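Local coordinates for protein Nsp15 (Middle East respiratory syndrome-related coronavirus, PDB 5YVD) that cleaves RNA as a coronavirus endoribonuclease, probably on the 3' side of uridylates, and assembles into a hexamer, at the interface of chains A and B and the interface of chains A and C. Residues are numbered along the deposited sequence; one frame, centred on the assembly and turned at random. Chains: chain A/B/C, Nsp15.

Contacts 1 and 2 show how one Nsp15 chain meets two neighbours through different parts of its length within the assembly of six copies. Their C-alpha centres lie about 44 Å apart, and they share no residue. In contact 1 chain A offers strands 24-27, 30-35 and 38-44 of the N-terminal oligomerisation region to chain B, across a two-fold symmetric interface. In contact 2 it offers strands 273-279 and 285-286 of the endoribonuclease region to chain C, which answers with N-terminal and middle-region residues. The catalytic region is thereby braced by a neighbouring subunit, which probably helps to stabilise it.

Contact 1: the interface of chains A and B. Residues chain A 24-25, 34, 39; chain B 50, 104.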
loop_
_atom_site.group_PDB
_atom_site.type_symbol
_atom_site.label_atom_id
_atom_site.label_comp_id
_atom_site.label_asym_id
_atom_site.label_seq_id
_atom_site.Cartn_x
_atom_site.Cartn_y
_atom_site.Cartn_z
ATOM N N VAL A 24 16.590 10.247 3.395
ATOM C CA VAL A 24 15.925 8.971 3.133
ATOM C C VAL A 24 14.414 9.179 2.977
ATOM O O VAL A 24 13.805 9.881 3.785
ATOM C CB VAL A 24 16.137 8.003 4.319
ATOM C CG1 VAL A 24 15.337 6.720 4.150
ATOM C CG2 VAL A 24 17.610 7.663 4.483
ATOM N N ALA A 25 13.814 8.567 1.958
ATOM C CA ALA A 25 12.347 8.358 1.916
ATOM C C ALA A 25 11.962 6.912 2.155
ATOM O O ALA A 25 12.601 6.020 1.654
ATOM C CB ALA A 25 11.786 8.813 0.577
ATOM N N LYS A 34 18.369 10.450 -1.653
ATOM C CA LYS A 34 18.783 11.471 -2.626
ATOM C C LYS A 34 20.255 11.285 -2.888
ATOM O O LYS A 34 21.018 11.162 -1.957
ATOM C CB LYS A 34 18.513 12.896 -2.126
ATOM C CG LYS A 34 17.308 13.568 -2.771
ATOM C CD LYS A 34 16.885 14.844 -2.038
ATOM C CE LYS A 34 17.832 16.024 -2.251
ATOM N NZ LYS A 34 17.822 16.494 -3.663
ATOM N N ASP A 39 16.649 10.094 -7.021
ATOM C CA ASP A 39 16.243 9.237 -5.941
ATOM C C ASP A 39 16.539 7.802 -6.297
ATOM O O ASP A 39 15.895 7.246 -7.199
ATOM C CB ASP A 39 14.757 9.357 -5.719
ATOM C CG ASP A 39 14.358 10.714 -5.224
ATOM O OD1 ASP A 39 15.057 11.280 -4.342
ATOM O OD2 ASP A 39 13.324 11.202 -5.719
ATOM N N PRO B 50 6.759 11.124 1.031
ATOM C CA PRO B 50 7.013 9.920 1.799
ATOM C C PRO B 50 6.651 10.114 3.256
ATOM O O PRO B 50 7.009 11.148 3.850
ATOM C CB PRO B 50 8.498 9.720 1.624
ATOM C CG PRO B 50 8.722 10.225 0.230
ATOM C CD PRO B 50 7.914 11.486 0.202
ATOM N N TYR B 104 15.616 16.181 2.444
ATOM C CA TYR B 104 15.045 15.459 1.329
ATOM C C TYR B 104 14.258 16.371 0.398
ATOM O O TYR B 104 14.229 16.164 -0.804
ATOM C CB TYR B 104 14.172 14.294 1.842
ATOM C CG TYR B 104 13.693 13.404 0.730
ATOM C CD1 TYR B 104 12.525 13.706 0.057
ATOM C CD2 TYR B 104 14.429 12.282 0.320
ATOM C CE1 TYR B 104 12.089 12.921 -0.967
ATOM C CE2 TYR B 104 13.989 11.492 -0.730
ATOM C CZ TYR B 104 12.817 11.827 -1.356
ATOM O OH TYR B 104 12.300 11.084 -2.373
#
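B:Tyr104 reaches into chain A between A:Ala25, A:Lys34 and A:Asp39, a compact example of how one aromatic side chain can join several strands of a partner subunit. The three residues come from strands 24-27, 30-35 and 38-44 of the N-terminal oligomerisation region, whereas B:Tyr104 and B:Pro50 lie in loops. Because the interface is two-fold symmetric, the same arrangement recurs with the chains exchanged.

Apolar contacts make up one part of the patch. The methyl of A:Ala25 touches two neighbouring groups of chain B. Against the pyrrolidine ring, CB of A:Ala25 is 3.4 Å from CG of B:Pro50. Against the far half of the tyrosine ring, CB of A:Ala25 is 3.7 Å from CE2 of B:Tyr104. Nearer the root of the ring, CD2 of B:Tyr104 passes the peptide joining A:Val24 to A:Ala25, so backbone as well as methyl lines its path. CD of A:Lys34 stands on the opposite side of the B:Tyr104 ring from the alanine methyl, 4.2 Å above the plane and offset toward the rim. CD of A:Lys34 also lies 3.9 Å from CA of B:Tyr104. Bends at chi3 and chi4 turn the end of the lysine chain past the tyrosine backbone.

Polar groups approach one another at the ring's outer end. With CG anti to the backbone N (chi1 -173°), B:Tyr104 carries its phenol toward A:Asp39. The two side chains cross at about a right angle, and the carboxylate and ring planes are nearly parallel, 9° apart. The carboxylate is nevertheless set off from the ring plane, on the lysine's side and beyond the hydroxyl end. Any electrostatic benefit is probably slight: OH of B:Tyr104 is 3.4 Å from OD1 and 3.5 Å from OD2 of A:Asp39.

Contact 2: the interface of chains A and C. Residues chain A 276, 278, 285, 287; chain C 14, 63, 156-157.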
loop_
_atom_site.group_PDB
_atom_site.type_symbol
_atom_site.label_atom_id
_atom_site.label_comp_id
_atom_site.label_asym_id
_atom_site.label_seq_id
_atom_site.Cartn_x
_atom_site.Cartn_y
_atom_site.Cartn_z
ATOM N N PHE A 276 7.089 -29.137 -6.668
ATOM C CA PHE A 276 5.985 -29.399 -7.570
ATOM C C PHE A 276 6.639 -29.535 -8.945
ATOM O O PHE A 276 6.973 -28.533 -9.565
ATOM C CB PHE A 276 5.063 -28.192 -7.512
ATOM C CG PHE A 276 3.804 -28.327 -8.298
ATOM C CD1 PHE A 276 2.584 -28.473 -7.643
ATOM C CD2 PHE A 276 3.808 -28.215 -9.677
ATOM C CE1 PHE A 276 1.397 -28.554 -8.355
ATOM C CE2 PHE A 276 2.615 -28.298 -10.390
ATOM C CZ PHE A 276 1.411 -28.475 -9.727
ATOM N N THR A 278 7.322 -31.023 -12.918
ATOM C CA THR A 278 6.725 -31.407 -14.177
ATOM C C THR A 278 7.840 -31.685 -15.173
ATOM O O THR A 278 8.846 -30.989 -15.186
ATOM C CB THR A 278 5.813 -30.273 -14.688
ATOM O OG1 THR A 278 5.026 -29.771 -13.601
ATOM C CG2 THR A 278 4.895 -30.751 -15.804
ATOM N N PHE A 285 4.020 -35.404 -13.804
ATOM C CA PHE A 285 4.057 -34.402 -12.770
ATOM C C PHE A 285 3.772 -34.964 -11.386
ATOM O O PHE A 285 3.081 -35.973 -11.234
ATOM C CB PHE A 285 3.064 -33.298 -13.101
ATOM C CG PHE A 285 1.823 -33.339 -12.282
ATOM C CD1 PHE A 285 1.703 -32.559 -11.160
ATOM C CD2 PHE A 285 0.766 -34.163 -12.641
ATOM C CE1 PHE A 285 0.547 -32.592 -10.402
ATOM C CE2 PHE A 285 -0.406 -34.203 -11.888
ATOM C CZ PHE A 285 -0.510 -33.411 -10.767
ATOM N N ALA A 287 2.829 -33.085 -7.534
ATOM C CA ALA A 287 2.620 -31.875 -6.729
ATOM C C ALA A 287 3.533 -31.804 -5.530
ATOM O O ALA A 287 3.896 -30.712 -5.115
ATOM C CB ALA A 287 1.174 -31.778 -6.269
ATOM N N HIS C 14 -0.939 -28.030 -3.775
ATOM C CA HIS C 14 -2.004 -27.174 -4.298
ATOM C C HIS C 14 -3.315 -27.493 -3.565
ATOM O O HIS C 14 -3.302 -28.213 -2.586
ATOM C CB HIS C 14 -2.148 -27.311 -5.819
ATOM C CG HIS C 14 -2.615 -28.654 -6.269
ATOM N ND1 HIS C 14 -3.734 -28.826 -7.054
ATOM C CD2 HIS C 14 -2.105 -29.892 -6.060
ATOM C CE1 HIS C 14 -3.900 -30.115 -7.297
ATOM N NE2 HIS C 14 -2.926 -30.782 -6.706
ATOM N N VAL C 63 -4.709 -28.330 -12.507
ATOM C CA VAL C 63 -3.441 -28.940 -12.823
ATOM C C VAL C 63 -3.578 -30.006 -13.894
ATOM O O VAL C 63 -3.530 -31.199 -13.620
ATOM C CB VAL C 63 -2.801 -29.509 -11.569
ATOM C CG1 VAL C 63 -1.383 -30.027 -11.873
ATOM C CG2 VAL C 63 -2.753 -28.403 -10.545
ATOM N N PHE C 156 0.775 -26.744 -20.271
ATOM C CA PHE C 156 0.682 -27.509 -19.014
ATOM C C PHE C 156 1.629 -26.960 -17.928
ATOM O O PHE C 156 2.849 -26.925 -18.125
ATOM C CB PHE C 156 0.948 -29.005 -19.277
ATOM C CG PHE C 156 0.836 -29.885 -18.052
ATOM C CD1 PHE C 156 -0.276 -29.811 -17.212
ATOM C CD2 PHE C 156 1.830 -30.819 -17.756
ATOM C CE1 PHE C 156 -0.372 -30.627 -16.102
ATOM C CE2 PHE C 156 1.737 -31.641 -16.646
ATOM C CZ PHE C 156 0.638 -31.547 -15.821
ATOM N N ASN C 157 1.058 -26.520 -16.796
ATOM C CA ASN C 157 1.832 -25.975 -15.675
ATOM C C ASN C 157 2.888 -24.901 -16.079
ATOM O O ASN C 157 3.982 -24.861 -15.524
ATOM C CB ASN C 157 2.526 -27.111 -14.905
ATOM C CG ASN C 157 1.551 -28.105 -14.282
ATOM O OD1 ASN C 157 0.366 -27.819 -14.074
ATOM N ND2 ASN C 157 2.058 -29.291 -13.969
#
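A:Phe285 and C:Val63 meet face to methyl, illustrating how an aromatic surface on one subunit can receive a branched side chain from another. The CG1 of C:Val63 lies over the A:Phe285 ring in a CH-pi contact, 3.9 Å from the ring centroid, and leans toward CE1 and CZ. CG1 is the branch anti to the backbone N (chi1 -174°), which directs it into chain A. The same methyl also meets A:Phe276, whose side chain comes from the opposite direction and brings its CZ to 3.8 Å from CG1 of C:Val63. One valine branch is thus shared by two phenylalanines of the endoribonuclease region. At one end of the patch, the imidazole CD2 of C:His14 lies 3.8 Å from the methyl CB of A:Ala287.

C:Phe156 approaches A:Phe285 at about a right angle, and the two ring planes are also roughly perpendicular. Its CZ comes to the same face of A:Phe285 as the valine methyl, but toward the root of that ring, 4.0 Å from CB of A:Phe285. CE2 of C:Phe156 packs 3.4 Å from the methyl CG2 of A:Thr278.

The two branches of A:Thr278 therefore divide the work: CG2 touches the aromatic ring while OG1 turns to C:Asn157. The asparagine amide crosses A:Phe276 at about a right angle, its plane 68° from that of the ring, and its nitrogen also lies over one face of C:Phe156, toward the rim. A hydrogen bond ties the threonine hydroxyl to the amide and sets its orientation, probably helped by the rings of A:Phe276 and C:Phe156: ND2 of C:Asn157 donates to OG1 of A:Thr278 over 3.0 Å, with 154° at the hydrogen and the oxygen tilted slightly from the amide plane.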